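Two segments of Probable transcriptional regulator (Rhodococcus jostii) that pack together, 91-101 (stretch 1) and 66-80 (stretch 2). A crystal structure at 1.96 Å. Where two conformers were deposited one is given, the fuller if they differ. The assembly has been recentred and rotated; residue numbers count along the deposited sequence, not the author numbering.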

# COMPACT_ATOMS: atom_id res chain seq x y z
N ALA A 91 -15.83 3.15 4.45
CA ALA A 91 -15.97 3.40 3.03
C ALA A 91 -14.75 4.12 2.43
O ALA A 91 -14.26 3.74 1.36
CB ALA A 91 -17.28 4.17 2.72
N ALA A 92 -14.25 5.15 3.11
CA ALA A 92 -13.10 5.89 2.59
C ALA A 92 -11.83 5.05 2.55
O ALA A 92 -11.05 5.16 1.60
CB ALA A 92 -12.85 7.17 3.39
N LEU A 93 -11.59 4.24 3.59
CA LEU A 93 -10.41 3.39 3.62
C LEU A 93 -10.44 2.39 2.48
O LEU A 93 -9.41 2.13 1.87
CB LEU A 93 -10.28 2.61 4.94
CG LEU A 93 -9.79 3.42 6.14
CD1 LEU A 93 -9.99 2.56 7.37
CD2 LEU A 93 -8.32 3.84 6.03
N ALA A 94 -11.60 1.80 2.22
CA ALA A 94 -11.70 0.78 1.16
C ALA A 94 -11.38 1.37 -0.19
O ALA A 94 -10.57 0.82 -0.91
CB ALA A 94 -13.09 0.17 1.14
N GLY A 95 -12.05 2.46 -0.53
CA GLY A 95 -11.82 3.17 -1.79
C GLY A 95 -10.37 3.61 -1.95
O GLY A 95 -9.80 3.45 -3.04
N ALA A 96 -9.76 4.14 -0.89
CA ALA A 96 -8.34 4.52 -0.92
C ALA A 96 -7.40 3.34 -1.12
O ALA A 96 -6.38 3.45 -1.81
CB ALA A 96 -7.94 5.29 0.34
N TYR A 97 -7.69 2.22 -0.47
CA TYR A 97 -6.86 1.03 -0.69
C TYR A 97 -6.86 0.56 -2.16
O TYR A 97 -5.81 0.27 -2.74
CB TYR A 97 -7.27 -0.15 0.21
CG TYR A 97 -6.37 -1.34 -0.09
CD1 TYR A 97 -5.07 -1.37 0.43
CD2 TYR A 97 -6.77 -2.36 -0.96
CE1 TYR A 97 -4.21 -2.40 0.13
CE2 TYR A 97 -5.90 -3.41 -1.26
CZ TYR A 97 -4.62 -3.42 -0.70
OH TYR A 97 -3.72 -4.42 -0.96
N VAL A 98 -8.06 0.41 -2.72
CA VAL A 98 -8.19 -0.08 -4.09
C VAL A 98 -7.53 0.90 -5.06
O VAL A 98 -6.78 0.47 -5.95
CB VAL A 98 -9.68 -0.42 -4.43
CG1 VAL A 98 -9.83 -0.90 -5.89
CG2 VAL A 98 -10.21 -1.51 -3.47
N SER A 99 -7.75 2.19 -4.89
CA SER A 99 -7.06 3.19 -5.74
C SER A 99 -5.54 3.11 -5.65
O SER A 99 -4.85 3.24 -6.69
CB SER A 99 -7.49 4.61 -5.38
OG SER A 99 -8.85 4.73 -5.68
N PHE A 100 -5.02 2.93 -4.43
CA PHE A 100 -3.58 2.78 -4.26
C PHE A 100 -3.03 1.57 -5.03
O PHE A 100 -2.01 1.66 -5.73
CB PHE A 100 -3.20 2.64 -2.77
CG PHE A 100 -1.73 2.69 -2.52
CD1 PHE A 100 -1.11 3.89 -2.19
CD2 PHE A 100 -0.94 1.52 -2.63
CE1 PHE A 100 0.29 3.93 -1.96
CE2 PHE A 100 0.44 1.56 -2.42
CZ PHE A 100 1.05 2.77 -2.08
N ALA A 101 -3.69 0.44 -4.82
CA ALA A 101 -3.33 -0.82 -5.44
C ALA A 101 -3.30 -0.71 -6.96
O ALA A 101 -2.35 -1.17 -7.62
CB ALA A 101 -4.31 -1.90 -5.00
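Stretch 2 (66-80) SGFLRLTAALERAVE

Stretch 2 is helical throughout, with phi from -70° to -52° and psi from -50° to -35° and an unbroken i to i+4 ladder running from Arg 70 N to Ser 66 O (3.0 Å) through Glu 80 N to Glu 76 O (3.0 Å). It lies against helix 91-101 in a roughly antiparallel sense: the N-to-C directions make 143°, and the axes approach to 8.5 Å. The register follows, with Ala 92 CA 5.6 Å from Ala 78 CA, Leu 93 CA 5.7 Å from Leu 75 CA, and Phe 100 CA 7.0 Å from Leu 71 CA.

The closer end is built on alanine. Ala 96 CB meets Ala 78 CB at 3.5 Å, and Ala 92 CB lies 3.6 Å from Ala 78 O, so methyl groups pack directly against the opposing helix. Leu 75 adopts m,t (-61°, 175°); its CA-to-CB bond points sideways, but the end of the side chain comes nearer: in this m,t rotamer CD1 is the trans branch, and CD2, near -63°, lies 4.2 Å from Ala 96 CB. Leu 93 is also m,t (-76°, 169°), and its CD2 lies 3.6 Å from Leu 75 CB and 3.7 Å from Val 79 CG2.

At the wider end Phe 100 fills the space. With chi1 t (-171°) and chi2 94°, its ring enters a hole formed by Gly 67, Arg 70, Leu 71 and Ala 74. Phe 100 CZ lies 3.7 Å from Gly 67 O, and Leu 71 CB stands 4.0 Å from the Phe 100 ring centroid, 15° off the normal, a CH-pi contact over the face. Leu 71 takes t,p (171°, 59°), which places CD1 3.8 Å from Phe 100 CG and 4.0 Å from Tyr 97 CD1.

Arg 70 bends at chi3 (-88°), and its NE donates to Ser 66 OG at 3.2 Å within its own helix. No hydrogen bond crosses the interface; the 522 Å² buried rests on apolar packing.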

# COMPACT_ATOMS: atom_id res chain seq x y z
N SER A 66 9.22 2.08 1.66
CA SER A 66 8.63 3.30 1.15
C SER A 66 7.19 3.10 0.66
O SER A 66 6.34 4.00 0.83
CB SER A 66 9.48 3.82 -0.01
OG SER A 66 8.85 4.94 -0.59
N GLY A 67 6.93 1.96 0.02
CA GLY A 67 5.59 1.61 -0.42
C GLY A 67 4.58 1.51 0.72
O GLY A 67 3.49 2.05 0.63
N PHE A 68 4.95 0.82 1.78
CA PHE A 68 4.09 0.74 2.94
C PHE A 68 3.90 2.09 3.60
O PHE A 68 2.77 2.45 3.95
CB PHE A 68 4.58 -0.29 3.96
CG PHE A 68 4.25 -1.70 3.57
CD1 PHE A 68 2.93 -2.15 3.58
CD2 PHE A 68 5.27 -2.56 3.18
CE1 PHE A 68 2.62 -3.44 3.23
CE2 PHE A 68 4.99 -3.86 2.81
CZ PHE A 68 3.67 -4.31 2.84
N LEU A 69 4.98 2.85 3.75
CA LEU A 69 4.88 4.19 4.36
C LEU A 69 3.87 5.05 3.60
O LEU A 69 3.01 5.74 4.20
CB LEU A 69 6.26 4.87 4.42
CG LEU A 69 7.19 4.25 5.47
CD1 LEU A 69 8.57 4.89 5.39
CD2 LEU A 69 6.62 4.37 6.88
N ARG A 70 3.95 4.99 2.28
CA ARG A 70 3.06 5.74 1.40
C ARG A 70 1.63 5.22 1.42
O ARG A 70 0.68 6.01 1.33
CB ARG A 70 3.60 5.79 -0.03
CG ARG A 70 4.83 6.69 -0.14
CD ARG A 70 5.22 6.82 -1.58
NE ARG A 70 6.11 5.74 -1.94
CZ ARG A 70 6.23 5.25 -3.17
NH1 ARG A 70 5.45 5.71 -4.16
NH2 ARG A 70 7.10 4.28 -3.39
N LEU A 71 1.46 3.91 1.55
CA LEU A 71 0.12 3.33 1.68
C LEU A 71 -0.53 3.78 2.98
O LEU A 71 -1.71 4.17 3.00
CB LEU A 71 0.15 1.79 1.60
CG LEU A 71 -1.16 1.05 1.94
CD1 LEU A 71 -2.36 1.46 1.01
CD2 LEU A 71 -0.92 -0.45 1.88
N THR A 72 0.23 3.73 4.08
CA THR A 72 -0.28 4.24 5.35
C THR A 72 -0.67 5.73 5.23
O THR A 72 -1.75 6.13 5.65
CB THR A 72 0.74 4.04 6.50
OG1 THR A 72 0.99 2.64 6.67
CG2 THR A 72 0.21 4.63 7.82
N ALA A 73 0.21 6.55 4.65
CA ALA A 73 -0.07 7.95 4.40
C ALA A 73 -1.41 8.14 3.63
O ALA A 73 -2.23 8.96 4.03
CB ALA A 73 1.11 8.62 3.65
N ALA A 74 -1.63 7.35 2.59
CA ALA A 74 -2.84 7.41 1.78
C ALA A 74 -4.10 7.04 2.56
O ALA A 74 -5.15 7.69 2.41
CB ALA A 74 -2.71 6.50 0.53
N LEU A 75 -4.01 6.00 3.37
CA LEU A 75 -5.15 5.62 4.23
C LEU A 75 -5.46 6.74 5.26
O LEU A 75 -6.61 7.09 5.48
CB LEU A 75 -4.88 4.28 4.92
CG LEU A 75 -4.66 3.08 4.01
CD1 LEU A 75 -4.27 1.81 4.80
CD2 LEU A 75 -5.92 2.85 3.10
N GLU A 76 -4.42 7.29 5.88
CA GLU A 76 -4.63 8.39 6.87
C GLU A 76 -5.28 9.63 6.23
O GLU A 76 -6.16 10.27 6.84
CB GLU A 76 -3.31 8.79 7.52
CG GLU A 76 -2.69 7.75 8.43
CD GLU A 76 -1.25 8.10 8.81
OE1 GLU A 76 -0.69 7.44 9.71
OE2 GLU A 76 -0.66 9.05 8.20
N ARG A 77 -4.87 9.98 5.02
CA ARG A 77 -5.52 11.07 4.29
C ARG A 77 -6.98 10.77 3.96
O ARG A 77 -7.85 11.65 4.04
CB ARG A 77 -4.74 11.40 3.02
CG ARG A 77 -3.38 12.01 3.31
CD ARG A 77 -2.78 12.62 2.06
NE ARG A 77 -2.59 11.61 1.02
CZ ARG A 77 -1.43 11.01 0.76
NH1 ARG A 77 -1.35 10.10 -0.20
NH2 ARG A 77 -0.35 11.36 1.45
N ALA A 78 -7.25 9.52 3.60
CA ALA A 78 -8.61 9.12 3.31
C ALA A 78 -9.49 9.33 4.53
O ALA A 78 -10.61 9.83 4.42
CB ALA A 78 -8.65 7.67 2.85
N VAL A 79 -9.00 8.92 5.70
CA VAL A 79 -9.71 9.14 6.96
C VAL A 79 -9.93 10.65 7.25
O VAL A 79 -11.05 11.08 7.50
CB VAL A 79 -9.01 8.37 8.13
CG1 VAL A 79 -9.57 8.78 9.50
CG2 VAL A 79 -9.15 6.86 7.91
N GLU A 80 -8.87 11.44 7.16
CA GLU A 80 -8.98 12.90 7.30
C GLU A 80 -9.98 13.57 6.34
O GLU A 80 -10.65 14.53 6.71
CB GLU A 80 -7.61 13.53 7.05
CG GLU A 80 -6.72 13.58 8.25
CD GLU A 80 -6.85 14.89 8.98
OE1 GLU A 80 -7.99 15.28 9.34
OE2 GLU A 80 -5.81 15.56 9.18